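Local coordinates for prolyl-tRNA synthetase (Naegleria fowleri, PDB 6UYH), which probably catalyses the ATP-dependent attachment of proline to its cognate tRNA, as a class II aminoacyl-tRNA synthetase whose probable active site binds halofuginone, at residues G70-M75 / L140-W145; I123-Y128 / E169-F174; E183-L188 / A217-T222; H240-N245 / Q266-L271. All coordinates share one frame; numbering follows the deposited sequence.

Interaction 1 (G70-M75 / L140-W145); sequences GVQNVM and LKLNQW
Trp145 meets Asn73 at the edge of its indole: ND2 of Asn73 lies near the ring plane, 3.9 Å from NE1, with the amide turned 83° to the ring. Both N-H groups turn to Asp63 OD1, which accepts a hydrogen bond from Trp145 NE1 and a weak one from Asn73 ND2, while Glu56 of the second subunit takes the stronger bond from that amide. The two asparagine amides, their planes 46° apart, lie side by side and point the same way. ND2 of Asn143 donates an almost straight bond (3.0 Å, 170°) to OD1 of Asn73, approaching from above the carbonyl plane; OD1 of Asn143 is held by Gln168 NE2. An amide suits both places because it can donate and accept at once. Beside this pair, Val71 CG1 packs on Asn143 CB at 3.6 Å. On the other face, that of Gln72 and Leu142, Val74 CG1 touches Leu142 CD2. The backbones are joined by three bonds: Gln72 N to Lys141 O (3.0 Å), Asn143 N to Gln72 O (2.9 Å) and Val74 N to Asn143 O (2.9 Å). This is the ladder of a short parallel strand added to the catalytic-domain sheet of a class II synthetase, next to the dimer interface.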
loop_
_atom_site.group_PDB
_atom_site.type_symbol
_atom_site.label_atom_id
_atom_site.label_comp_id
_atom_site.label_asym_id
_atom_site.label_seq_id
_atom_site.Cartn_x
_atom_site.Cartn_y
_atom_site.Cartn_z
ATOM N N GLY A 70 14.074 6.238 12.171
ATOM C CA GLY A 70 14.860 6.412 10.974
ATOM C C GLY A 70 14.628 5.363 9.915
ATOM O O GLY A 70 15.423 5.265 8.975
ATOM N N VAL A 71 13.572 4.574 10.029
ATOM C CA VAL A 71 13.280 3.574 9.011
ATOM C C VAL A 71 12.599 4.267 7.839
ATOM O O VAL A 71 11.778 5.172 8.035
ATOM C CB VAL A 71 12.391 2.455 9.582
ATOM C CG1 VAL A 71 12.144 1.374 8.516
ATOM C CG2 VAL A 71 13.027 1.834 10.838
ATOM N N GLN A 72 12.927 3.847 6.619
ATOM C CA GLN A 72 12.346 4.430 5.409
ATOM C C GLN A 72 11.612 3.382 4.588
ATOM O O GLN A 72 12.081 2.244 4.458
ATOM C CB GLN A 72 13.418 5.073 4.529
ATOM C CG GLN A 72 14.317 6.056 5.234
ATOM C CD GLN A 72 15.347 6.620 4.273
ATOM O OE1 GLN A 72 15.154 7.686 3.713
ATOM N NE2 GLN A 72 16.436 5.883 4.062
ATOM N N ASN A 73 10.484 3.776 3.983
ATOM C CA ASN A 73 9.716 2.833 3.172
ATOM C C ASN A 73 10.276 2.747 1.757
ATOM O O ASN A 73 10.726 3.747 1.182
ATOM C CB ASN A 73 8.239 3.230 3.100
ATOM C CG ASN A 73 7.513 2.997 4.406
ATOM O OD1 ASN A 73 8.043 2.348 5.315
ATOM N ND2 ASN A 73 6.287 3.511 4.503
ATOM N N VAL A 74 10.233 1.540 1.197
ATOM C CA VAL A 74 10.713 1.241 -0.148
ATOM C C VAL A 74 9.695 0.336 -0.836
ATOM O O VAL A 74 8.677 -0.037 -0.253
ATOM C CB VAL A 74 12.091 0.549 -0.128
ATOM C CG1 VAL A 74 13.141 1.477 0.464
ATOM C CG2 VAL A 74 12.013 -0.762 0.671
ATOM N N MET A 75 9.992 -0.054 -2.082
ATOM C CA MET A 75 9.248 -1.150 -2.700
ATOM C C MET A 75 10.184 -1.946 -3.603
ATOM O O MET A 75 10.628 -1.440 -4.642
ATOM C CB MET A 75 8.043 -0.656 -3.496
ATOM C CG MET A 75 7.165 -1.820 -3.992
ATOM S SD MET A 75 6.545 -2.852 -2.634
ATOM C CE MET A 75 5.743 -1.621 -1.615
ATOM N N LEU A 140 21.392 1.067 7.958
ATOM C CA LEU A 140 20.451 1.075 6.844
ATOM C C LEU A 140 19.193 0.367 7.317
ATOM O O LEU A 140 19.253 -0.797 7.719
ATOM C CB LEU A 140 21.027 0.371 5.613
ATOM C CG LEU A 140 20.067 0.177 4.429
ATOM C CD1 LEU A 140 19.591 1.519 3.885
ATOM C CD2 LEU A 140 20.709 -0.655 3.319
ATOM N N LYS A 141 18.059 1.062 7.266
ATOM C CA LYS A 141 16.822 0.555 7.855
ATOM C C LYS A 141 15.687 0.809 6.876
ATOM O O LYS A 141 15.267 1.954 6.707
ATOM C CB LYS A 141 16.552 1.227 9.203
ATOM C CG LYS A 141 17.780 1.165 10.122
ATOM C CD LYS A 141 17.445 1.253 11.585
ATOM C CE LYS A 141 17.352 2.674 12.035
ATOM N NZ LYS A 141 17.437 2.762 13.523
ATOM N N LEU A 142 15.199 -0.246 6.237
ATOM C CA LEU A 142 14.168 -0.126 5.214
ATOM C C LEU A 142 12.969 -0.990 5.579
ATOM O O LEU A 142 13.099 -2.007 6.262
ATOM C CB LEU A 142 14.710 -0.539 3.848
ATOM C CG LEU A 142 15.967 0.211 3.374
ATOM C CD1 LEU A 142 16.430 -0.315 2.014
ATOM C CD2 LEU A 142 15.747 1.735 3.324
ATOM N N ASN A 143 11.799 -0.581 5.099
ATOM C CA ASN A 143 10.549 -1.269 5.378
ATOM C C ASN A 143 9.713 -1.269 4.108
ATOM O O ASN A 143 9.812 -0.345 3.297
ATOM C CB ASN A 143 9.792 -0.573 6.528
ATOM C CG ASN A 143 8.422 -1.150 6.757
ATOM O OD1 ASN A 143 8.292 -2.251 7.296
ATOM N ND2 ASN A 143 7.381 -0.413 6.351
ATOM N N GLN A 144 8.904 -2.307 3.919
ATOM C CA GLN A 144 7.933 -2.232 2.831
ATOM C C GLN A 144 6.627 -2.905 3.231
ATOM O O GLN A 144 6.623 -3.909 3.946
ATOM C CB GLN A 144 8.477 -2.834 1.520
ATOM C CG GLN A 144 9.065 -4.227 1.626
ATOM C CD GLN A 144 9.558 -4.738 0.279
ATOM O OE1 GLN A 144 9.910 -3.949 -0.596
ATOM N NE2 GLN A 144 9.590 -6.062 0.110
ATOM N N TRP A 145 5.518 -2.307 2.777
ATOM C CA TRP A 145 4.168 -2.841 2.931
ATOM C C TRP A 145 3.808 -3.541 1.624
ATOM O O TRP A 145 3.660 -2.878 0.590
ATOM C CB TRP A 145 3.177 -1.713 3.233
ATOM C CG TRP A 145 3.469 -0.993 4.502
ATOM C CD1 TRP A 145 4.229 0.133 4.659
ATOM C CD2 TRP A 145 2.988 -1.340 5.799
ATOM N NE1 TRP A 145 4.258 0.500 5.983
ATOM C CE2 TRP A 145 3.517 -0.398 6.707
ATOM C CE3 TRP A 145 2.184 -2.376 6.288
ATOM C CZ2 TRP A 145 3.255 -0.449 8.075
ATOM C CZ3 TRP A 145 1.918 -2.425 7.632
ATOM C CH2 TRP A 145 2.457 -1.470 8.520
HETATM O O HOH W 1 18.079 3.953 6.434
HETATM O O HOH W 2 6.338 0.261 1.404
#

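Interaction 2 (I123-Y128 / E169-F174)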
loop_
_atom_site.group_PDB
_atom_site.type_symbol
_atom_site.label_atom_id
_atom_site.label_comp_id
_atom_site.label_asym_id
_atom_site.label_seq_id
_atom_site.Cartn_x
_atom_site.Cartn_y
_atom_site.Cartn_z
ATOM N N ILE A 123 15.631 -11.035 -2.149
ATOM C CA ILE A 123 15.316 -9.976 -3.104
ATOM C C ILE A 123 16.074 -8.697 -2.759
ATOM O O ILE A 123 16.494 -7.957 -3.655
ATOM C CB ILE A 123 13.792 -9.734 -3.112
ATOM C CG1 ILE A 123 13.058 -11.006 -3.543
ATOM C CG2 ILE A 123 13.409 -8.525 -3.997
ATOM C CD1 ILE A 123 11.528 -10.886 -3.481
ATOM N N MET A 124 16.276 -8.429 -1.470
ATOM C CA MET A 124 16.833 -7.171 -0.998
ATOM C C MET A 124 18.323 -7.216 -0.697
ATOM O O MET A 124 19.006 -6.205 -0.893
ATOM C CB MET A 124 16.093 -6.723 0.263
ATOM C CG MET A 124 14.639 -6.410 0.002
ATOM S SD MET A 124 13.734 -6.101 1.538
ATOM C CE MET A 124 14.450 -4.539 2.030
ATOM N N TYR A 125 18.850 -8.342 -0.236
ATOM C CA TYR A 125 20.191 -8.291 0.335
ATOM C C TYR A 125 21.301 -8.160 -0.709
ATOM O O TYR A 125 22.360 -7.618 -0.375
ATOM C CB TYR A 125 20.423 -9.495 1.260
ATOM C CG TYR A 125 19.565 -9.446 2.516
ATOM C CD1 TYR A 125 18.832 -8.297 2.833
ATOM C CD2 TYR A 125 19.465 -10.539 3.373
ATOM C CE1 TYR A 125 18.043 -8.241 3.969
ATOM C CE2 TYR A 125 18.668 -10.495 4.517
ATOM C CZ TYR A 125 17.958 -9.343 4.805
ATOM O OH TYR A 125 17.165 -9.285 5.939
ATOM N N PRO A 126 21.117 -8.566 -1.976
ATOM C CA PRO A 126 22.126 -8.172 -2.977
ATOM C C PRO A 126 22.251 -6.664 -3.123
ATOM O O PRO A 126 23.364 -6.156 -3.305
ATOM C CB PRO A 126 21.631 -8.856 -4.259
ATOM C CG PRO A 126 20.921 -10.073 -3.759
ATOM C CD PRO A 126 20.196 -9.579 -2.528
ATOM N N SER A 127 21.139 -5.927 -3.014
ATOM C CA SER A 127 21.206 -4.466 -3.025
ATOM C C SER A 127 21.895 -3.933 -1.778
ATOM O O SER A 127 22.647 -2.953 -1.847
ATOM C CB SER A 127 19.797 -3.878 -3.134
ATOM O OG SER A 127 19.239 -4.178 -4.392
ATOM N N TYR A 128 21.627 -4.547 -0.623
ATOM C CA TYR A 128 22.290 -4.121 0.603
ATOM C C TYR A 128 23.800 -4.246 0.472
ATOM O O TYR A 128 24.547 -3.385 0.952
ATOM C CB TYR A 128 21.780 -4.952 1.789
ATOM C CG TYR A 128 20.479 -4.474 2.410
ATOM C CD1 TYR A 128 19.410 -4.076 1.622
ATOM C CD2 TYR A 128 20.315 -4.456 3.793
ATOM C CE1 TYR A 128 18.223 -3.642 2.186
ATOM C CE2 TYR A 128 19.130 -4.016 4.368
ATOM C CZ TYR A 128 18.091 -3.618 3.563
ATOM O OH TYR A 128 16.906 -3.184 4.123
ATOM N N GLU A 169 7.437 -5.854 6.081
ATOM C CA GLU A 169 8.694 -6.485 6.463
ATOM C C GLU A 169 9.765 -5.407 6.549
ATOM O O GLU A 169 9.951 -4.617 5.610
ATOM C CB GLU A 169 9.099 -7.618 5.487
ATOM C CG GLU A 169 9.180 -7.178 4.022
ATOM C CD GLU A 169 9.533 -8.323 3.090
ATOM O OE1 GLU A 169 8.904 -8.416 2.011
ATOM O OE2 GLU A 169 10.436 -9.117 3.433
ATOM N N GLY A 170 10.453 -5.366 7.683
ATOM C CA GLY A 170 11.547 -4.436 7.907
ATOM C C GLY A 170 12.855 -5.209 7.890
ATOM O O GLY A 170 12.915 -6.335 8.372
ATOM N N HIS A 171 13.880 -4.604 7.304
ATOM C CA HIS A 171 15.198 -5.219 7.151
ATOM C C HIS A 171 16.225 -4.148 7.479
ATOM O O HIS A 171 16.326 -3.147 6.761
ATOM C CB HIS A 171 15.394 -5.741 5.724
ATOM C CG HIS A 171 14.423 -6.810 5.332
ATOM N ND1 HIS A 171 14.743 -8.150 5.365
ATOM C CD2 HIS A 171 13.137 -6.741 4.905
ATOM C CE1 HIS A 171 13.699 -8.862 4.981
ATOM N NE2 HIS A 171 12.712 -8.033 4.694
ATOM N N SER A 172 16.988 -4.343 8.554
ATOM C CA SER A 172 17.955 -3.350 8.988
ATOM C C SER A 172 19.355 -3.948 9.048
ATOM O O SER A 172 19.524 -5.143 9.298
ATOM C CB SER A 172 17.580 -2.788 10.356
ATOM O OG SER A 172 16.355 -2.087 10.274
ATOM N N ALA A 173 20.351 -3.094 8.827
ATOM C CA ALA A 173 21.763 -3.454 8.907
ATOM C C ALA A 173 22.487 -2.458 9.800
ATOM O O ALA A 173 22.229 -1.254 9.724
ATOM C CB ALA A 173 22.406 -3.467 7.509
ATOM N N PHE A 174 23.421 -2.959 10.613
ATOM C CA PHE A 174 24.113 -2.169 11.626
ATOM C C PHE A 174 25.595 -2.502 11.627
ATOM O O PHE A 174 26.016 -3.577 11.190
ATOM C CB PHE A 174 23.566 -2.431 13.035
ATOM C CG PHE A 174 22.097 -2.158 13.172
ATOM C CD1 PHE A 174 21.646 -0.922 13.617
ATOM C CD2 PHE A 174 21.173 -3.136 12.871
ATOM C CE1 PHE A 174 20.290 -0.671 13.760
ATOM C CE2 PHE A 174 19.811 -2.893 13.000
ATOM C CZ PHE A 174 19.373 -1.657 13.448
HETATM O O HOH W 3 18.550 -6.900 7.049
#
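His171 reaches from its strand into a group of three side chains on helix 121-131. Its CB lies 3.4 Å from OH of Tyr128, and the same hydroxyl donates a hydrogen bond to the His171 carbonyl O (2.7 Å), coming from above the carbonyl plane. CB points toward the helix, and CG continues anti to the carbonyl carbon. There SD of Met124 lies over one ring face, 3.5 Å from CD2 and 3.9 Å from the ring centroid, a Met-aromatic contact suited to a long, polarisable side chain. At the edge, ND1 and Tyr125 OH share a nearly straight hydrogen bond (2.7 Å, 173°), and the rings are turned 76° to each other. At the far end NE2 donates to OE2 of Glu169, 2.8 Å away and close to the imidazole plane. Polar bonds at both nitrogens fix the ring's rotation. Histidine suits this place because its flat ring offers a nitrogen to each of two partners, Tyr125 OH and Glu169 OE2, and a face to sulfur. Glu169 and His171 both touch bound halofuginone. Helix 121-131 thus lies against strand 164-174, their local directions 27° apart, while strands 140-149 and 261-272 flank that strand in the sheet.

Interaction 3 (E183-L188 / A217-T222); sequences EVFTIL and ADYTTT
Thr221 receives side chains from Val184, Phe185 and Leu188, about one helical turn. Its OG1 is touched by Leu188 CD1 at 3.5 Å and by Val184 CG1 at 3.7 Å, while its methyl CG2 lies 3.9 Å from Phe185 CE1. Val184 and Tyr219 approach tip to tip, CG1 to CE2 at 3.9 Å, and CE2 of Phe185 comes 3.6 Å from Tyr219 OH. No hydrogen bond links the segments, so the fit depends on shape: the branched ends of Val184 and Leu188 pack against Thr221, and Phe185 spans both strand residues. The polar groups are held from outside. Thr221 OG1, set between the backbone N and the carbonyl carbon (chi1 67°), bonds to Ser239 O, so threonine can satisfy its hydroxyl while giving its methyl to Phe185. Tyr219 OH bonds to Asp181, three residues before Val184 on the same helix. Asp218 and Tyr219 both face His241, forming a classic beta bulge. The helix runs nearly parallel to the strand, 18° apart locally, an alpha-on-beta layer of the class II catalytic domain.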
loop_
_atom_site.group_PDB
_atom_site.type_symbol
_atom_site.label_atom_id
_atom_site.label_comp_id
_atom_site.label_asym_id
_atom_site.label_seq_id
_atom_site.Cartn_x
_atom_site.Cartn_y
_atom_site.Cartn_z
ATOM N N GLU A 183 17.425 -2.790 18.388
ATOM C CA GLU A 183 16.296 -2.635 17.472
ATOM C C GLU A 183 15.335 -3.819 17.555
ATOM O O GLU A 183 14.115 -3.633 17.489
ATOM C CB GLU A 183 16.772 -2.462 16.035
ATOM C CG GLU A 183 15.570 -2.276 15.089
ATOM C CD GLU A 183 15.888 -2.447 13.617
ATOM O OE1 GLU A 183 16.205 -3.575 13.192
ATOM O OE2 GLU A 183 15.793 -1.452 12.874
ATOM N N VAL A 184 15.859 -5.046 17.694
ATOM C CA VAL A 184 14.981 -6.217 17.783
ATOM C C VAL A 184 13.893 -5.994 18.829
ATOM O O VAL A 184 12.698 -6.211 18.576
ATOM C CB VAL A 184 15.794 -7.486 18.104
ATOM C CG1 VAL A 184 14.825 -8.654 18.431
ATOM C CG2 VAL A 184 16.709 -7.851 16.949
ATOM N N PHE A 185 14.292 -5.538 20.016
ATOM C CA PHE A 185 13.336 -5.437 21.114
ATOM C C PHE A 185 12.515 -4.158 21.031
ATOM O O PHE A 185 11.378 -4.122 21.517
ATOM C CB PHE A 185 14.081 -5.581 22.449
ATOM C CG PHE A 185 14.640 -6.962 22.644
ATOM C CD1 PHE A 185 13.842 -7.978 23.163
ATOM C CD2 PHE A 185 15.933 -7.264 22.242
ATOM C CE1 PHE A 185 14.335 -9.263 23.316
ATOM C CE2 PHE A 185 16.438 -8.548 22.393
ATOM C CZ PHE A 185 15.637 -9.550 22.931
ATOM N N THR A 186 13.066 -3.118 20.400
ATOM C CA THR A 186 12.290 -1.923 20.076
ATOM C C THR A 186 11.138 -2.249 19.125
ATOM O O THR A 186 9.996 -1.813 19.336
ATOM C CB THR A 186 13.219 -0.866 19.469
ATOM O OG1 THR A 186 14.179 -0.455 20.452
ATOM C CG2 THR A 186 12.422 0.347 18.981
ATOM N N ILE A 187 11.414 -3.020 18.066
ATOM C CA ILE A 187 10.346 -3.402 17.141
ATOM C C ILE A 187 9.362 -4.334 17.834
ATOM O O ILE A 187 8.145 -4.233 17.635
ATOM C CB ILE A 187 10.926 -4.043 15.860
ATOM C CG1 ILE A 187 11.789 -3.026 15.083
ATOM C CG2 ILE A 187 9.798 -4.568 14.948
ATOM C CD1 ILE A 187 11.012 -1.833 14.539
ATOM N N LEU A 188 9.869 -5.252 18.665
ATOM C CA LEU A 188 8.982 -6.159 19.393
ATOM C C LEU A 188 8.015 -5.385 20.287
ATOM O O LEU A 188 6.833 -5.739 20.395
ATOM C CB LEU A 188 9.803 -7.148 20.228
ATOM C CG LEU A 188 8.979 -8.308 20.811
ATOM C CD1 LEU A 188 8.543 -9.264 19.714
ATOM C CD2 LEU A 188 9.755 -9.035 21.903
ATOM N N ALA A 217 18.216 -17.047 11.513
ATOM C CA ALA A 217 18.396 -16.078 12.587
ATOM C C ALA A 217 19.302 -16.626 13.677
ATOM O O ALA A 217 19.344 -17.833 13.933
ATOM C CB ALA A 217 17.047 -15.670 13.198
ATOM N N ASP A 218 20.048 -15.718 14.315
ATOM C CA ASP A 218 20.712 -16.077 15.564
ATOM C C ASP A 218 19.688 -16.306 16.665
ATOM O O ASP A 218 19.790 -17.279 17.422
ATOM C CB ASP A 218 21.714 -14.998 15.969
ATOM C CG ASP A 218 23.056 -15.156 15.263
ATOM O OD1 ASP A 218 23.292 -16.218 14.644
ATOM O OD2 ASP A 218 23.875 -14.214 15.324
ATOM N N TYR A 219 18.692 -15.426 16.772
ATOM C CA TYR A 219 17.582 -15.658 17.684
ATOM C C TYR A 219 16.348 -14.939 17.161
ATOM O O TYR A 219 16.453 -13.942 16.440
ATOM C CB TYR A 219 17.902 -15.206 19.112
ATOM C CG TYR A 219 18.129 -13.720 19.299
ATOM C CD1 TYR A 219 19.419 -13.191 19.335
ATOM C CD2 TYR A 219 17.061 -12.850 19.478
ATOM C CE1 TYR A 219 19.637 -11.836 19.523
ATOM C CE2 TYR A 219 17.267 -11.488 19.650
ATOM C CZ TYR A 219 18.553 -10.993 19.677
ATOM O OH TYR A 219 18.757 -9.650 19.862
ATOM N N THR A 220 15.177 -15.461 17.534
ATOM C CA THR A 220 13.888 -14.968 17.067
ATOM C C THR A 220 13.031 -14.592 18.266
ATOM O O THR A 220 12.897 -15.388 19.206
ATOM C CB THR A 220 13.172 -16.034 16.228
ATOM O OG1 THR A 220 13.915 -16.280 15.029
ATOM C CG2 THR A 220 11.766 -15.587 15.858
ATOM N N THR A 221 12.457 -13.390 18.238
ATOM C CA THR A 221 11.503 -12.987 19.261
ATOM C C THR A 221 10.111 -12.933 18.646
ATOM O O THR A 221 9.956 -12.781 17.430
ATOM C CB THR A 221 11.862 -11.623 19.897
ATOM O OG1 THR A 221 11.730 -10.567 18.928
ATOM C CG2 THR A 221 13.296 -11.647 20.453
ATOM N N THR A 222 9.094 -13.094 19.496
ATOM C CA THR A 222 7.712 -13.162 19.039
ATOM C C THR A 222 6.814 -12.468 20.053
ATOM O O THR A 222 7.165 -12.355 21.227
ATOM C CB THR A 222 7.275 -14.639 18.849
ATOM O OG1 THR A 222 5.904 -14.703 18.450
ATOM C CG2 THR A 222 7.454 -15.434 20.139
#

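Interaction 4 (H240-N245 / Q266-L271); sequences HHLGQN and QNSWGL. With HFG (7-bromo-6-chloro-3-{3-[(2R,3S)-3-hydroxypiperidin-2-yl]-2-oxopropyl}quinazolin-4(3H)-one), chain D.
Gln266 O receives the shortest bond between the two strands, from Leu242 N at 2.7 Å. Gln266 N in turn donates to Gly243 O (3.0 Å), which also takes a bond from a water that reaches Gln266 OE1. Leu242 and Gly243 thus both face Gln266, a classic beta bulge, and the chain enters a type II' turn where glycine suits the positive phi of Gly243. Farther along, His240 N donates to Ser268 O at 2.8 Å, almost straight. On one face His241 ND1 donates to Asn267 OD1 (3.0 Å, 170°), the acceptor in the ring plane. ND2 of Asn267 is held by Ala180 O and Glu183, so this amide joins strand to helix. The other face carries the pocket. His240 NE2 donates to the piperidine hydroxyl O7' of halofuginone (2.8 Å), its ND1 being bonded to Thr220, so each nitrogen has a partner. Gly270 N approaches ligand C4' to 3.4 Å; glycine, having no CB, lets the piperidine come this close. Helix 177-198 covers the His241 and Asn267 face, helix 121-131 meets Leu242 and Ser268 opposite, and strands 219-227 and 164-174 flank the pair.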
loop_
_atom_site.group_PDB
_atom_site.type_symbol
_atom_site.label_atom_id
_atom_site.label_comp_id
_atom_site.label_asym_id
_atom_site.label_seq_id
_atom_site.Cartn_x
_atom_site.Cartn_y
_atom_site.Cartn_z
ATOM N N HIS A 240 13.529 -10.753 14.354
ATOM C CA HIS A 240 14.727 -11.589 14.332
ATOM C C HIS A 240 15.983 -10.750 14.469
ATOM O O HIS A 240 16.110 -9.713 13.814
ATOM C CB HIS A 240 14.874 -12.345 13.007
ATOM C CG HIS A 240 13.675 -13.124 12.587
ATOM N ND1 HIS A 240 13.324 -14.320 13.172
ATOM C CD2 HIS A 240 12.774 -12.905 11.602
ATOM C CE1 HIS A 240 12.240 -14.791 12.586
ATOM N NE2 HIS A 240 11.891 -13.954 11.624
ATOM N N HIS A 241 16.948 -11.246 15.245
ATOM C CA HIS A 241 18.338 -10.853 15.059
ATOM C C HIS A 241 19.000 -11.873 14.136
ATOM O O HIS A 241 19.067 -13.065 14.462
ATOM C CB HIS A 241 19.088 -10.755 16.384
ATOM C CG HIS A 241 20.534 -10.382 16.224
ATOM N ND1 HIS A 241 20.940 -9.285 15.491
ATOM C CD2 HIS A 241 21.664 -10.966 16.681
ATOM C CE1 HIS A 241 22.258 -9.209 15.506
ATOM N NE2 HIS A 241 22.725 -10.218 16.225
ATOM N N LEU A 242 19.461 -11.415 12.977
ATOM C CA LEU A 242 20.054 -12.300 11.986
ATOM C C LEU A 242 21.561 -12.430 12.158
ATOM O O LEU A 242 22.186 -13.243 11.466
ATOM C CB LEU A 242 19.713 -11.806 10.570
ATOM C CG LEU A 242 18.232 -11.578 10.226
ATOM C CD1 LEU A 242 18.101 -10.961 8.825
ATOM C CD2 LEU A 242 17.430 -12.879 10.320
ATOM N N GLY A 243 22.144 -11.684 13.093
ATOM C CA GLY A 243 23.579 -11.699 13.272
ATOM C C GLY A 243 24.273 -11.318 11.985
ATOM O O GLY A 243 23.867 -10.387 11.281
ATOM N N GLN A 244 25.325 -12.068 11.659
ATOM C CA GLN A 244 26.045 -11.919 10.403
ATOM C C GLN A 244 25.760 -13.074 9.448
ATOM O O GLN A 244 26.507 -13.281 8.486
ATOM C CB GLN A 244 27.544 -11.792 10.672
ATOM C CG GLN A 244 27.906 -10.576 11.522
ATOM C CD GLN A 244 29.353 -10.582 11.969
ATOM O OE1 GLN A 244 29.897 -11.626 12.323
ATOM N NE2 GLN A 244 29.988 -9.411 11.949
ATOM N N ASN A 245 24.681 -13.820 9.692
ATOM C CA ASN A 245 24.383 -14.993 8.878
ATOM C C ASN A 245 24.096 -14.621 7.429
ATOM O O ASN A 245 24.587 -15.279 6.504
ATOM C CB ASN A 245 23.198 -15.751 9.480
ATOM C CG ASN A 245 23.513 -16.313 10.853
ATOM O OD1 ASN A 245 24.635 -16.750 11.110
ATOM N ND2 ASN A 245 22.533 -16.300 11.743
ATOM N N GLN A 266 22.551 -7.733 11.027
ATOM C CA GLN A 266 21.239 -7.498 10.436
ATOM C C GLN A 266 20.120 -8.018 11.320
ATOM O O GLN A 266 20.298 -8.963 12.097
ATOM C CB GLN A 266 21.094 -8.155 9.067
ATOM C CG GLN A 266 21.941 -7.510 7.983
ATOM C CD GLN A 266 21.917 -8.320 6.713
ATOM O OE1 GLN A 266 22.728 -9.232 6.537
ATOM N NE2 GLN A 266 20.970 -8.014 5.826
ATOM N N ASN A 267 18.959 -7.381 11.170
ATOM C CA ASN A 267 17.685 -7.841 11.705
ATOM C C ASN A 267 16.668 -7.886 10.573
ATOM O O ASN A 267 16.818 -7.200 9.557
ATOM C CB ASN A 267 17.123 -6.906 12.784
ATOM C CG ASN A 267 18.066 -6.684 13.931
ATOM O OD1 ASN A 267 18.877 -7.550 14.285
ATOM N ND2 ASN A 267 17.945 -5.517 14.551
ATOM N N SER A 268 15.603 -8.664 10.771
ATOM C CA SER A 268 14.384 -8.490 9.981
ATOM C C SER A 268 13.183 -8.771 10.872
ATOM O O SER A 268 13.294 -9.439 11.901
ATOM C CB SER A 268 14.370 -9.374 8.715
ATOM O OG SER A 268 14.280 -10.748 9.041
ATOM N N TRP A 269 12.027 -8.227 10.490
ATOM C CA TRP A 269 10.863 -8.274 11.364
ATOM C C TRP A 269 9.618 -8.080 10.510
ATOM O O TRP A 269 9.645 -7.319 9.542
ATOM C CB TRP A 269 10.939 -7.208 12.477
ATOM C CG TRP A 269 11.852 -5.999 12.187
ATOM C CD1 TRP A 269 13.205 -5.912 12.407
ATOM C CD2 TRP A 269 11.454 -4.714 11.657
ATOM N NE1 TRP A 269 13.673 -4.663 12.038
ATOM C CE2 TRP A 269 12.620 -3.911 11.576
ATOM C CE3 TRP A 269 10.226 -4.169 11.256
ATOM C CZ2 TRP A 269 12.597 -2.593 11.103
ATOM C CZ3 TRP A 269 10.205 -2.843 10.774
ATOM C CH2 TRP A 269 11.386 -2.080 10.701
ATOM N N GLY A 270 8.546 -8.788 10.850
ATOM C CA GLY A 270 7.324 -8.690 10.063
ATOM C C GLY A 270 6.076 -8.843 10.902
ATOM O O GLY A 270 6.062 -9.549 11.915
ATOM N N LEU A 271 5.000 -8.212 10.430
ATOM C CA LEU A 271 3.679 -8.214 11.052
ATOM C C LEU A 271 2.671 -8.233 9.908
ATOM O O LEU A 271 2.839 -7.466 8.957
ATOM C CB LEU A 271 3.489 -6.950 11.908
ATOM C CG LEU A 271 2.161 -6.750 12.640
ATOM C CD1 LEU A 271 2.171 -7.538 13.935
ATOM C CD2 LEU A 271 1.910 -5.267 12.901
HETATM O "O4'" HFG D . 9.975 -14.905 6.229
HETATM C C21 HFG D . 10.664 -15.394 7.100
HETATM C "C3'" HFG D . 11.608 -14.561 7.935
HETATM C "C2'" HFG D . 11.236 -13.080 8.085
HETATM N "N1'" HFG D . 11.330 -12.343 6.818
HETATM C "C6'" HFG D . 11.119 -10.903 7.003
HETATM C "C5'" HFG D . 9.772 -10.602 7.603
HETATM C "C4'" HFG D . 9.575 -11.391 8.901
HETATM C C39 HFG D . 9.845 -12.868 8.684
HETATM O "O7'" HFG D . 9.737 -13.564 9.930
HETATM C "C1'" HFG D . 10.630 -16.903 7.390
HETATM N N3 HFG D . 10.140 -17.667 6.245
HETATM C C4 HFG D . 10.950 -17.738 5.120
HETATM O O11 HFG D . 12.052 -17.221 5.102
HETATM C C10 HFG D . 10.330 -18.439 3.987
HETATM C C5 HFG D . 11.032 -18.600 2.794
HETATM C C2 HFG D . 8.888 -18.219 6.272
HETATM N N1 HFG D . 8.304 -18.824 5.300
HETATM C C9 HFG D . 9.028 -18.930 4.111
HETATM C C8 HFG D . 8.409 -19.530 3.016
HETATM C C7 HFG D . 9.111 -19.657 1.828
HETATM BR BR1 HFG D . 8.204 -20.381 0.333
HETATM C C6 HFG D . 10.417 -19.226 1.727
HETATM CL CL1 HFG D . 11.343 -19.503 0.283
HETATM O O HOH W 4 23.306 -10.952 8.552
#

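How the interactions relate
Interactions 1, 2, 4 and 3 follow in that order across neighbouring strands, the last adding helix 177-198. Interaction 1 joins interaction 2 through strands 140-149 and 164-174, with Leu142 O 2.9 Å from His171 N. Interaction 2 meets interaction 4 on the next strand, where Gly170 N lies 2.8 Å from Trp269 O; each pair of centres is about 9 Å apart. Interactions 3 and 4 are nearest, their centres about 7 Å apart. Glu183 also ties interaction 3 to interaction 2, its OE2 2.7 Å from Ser172 OG. Halofuginone touches residues of interactions 2 and 4, and the side chains of His240 and Thr222 lie about 4 Å and 6 Å from bound AMPPNP. Interactions 1 and 2 both also adjoin the second subunit.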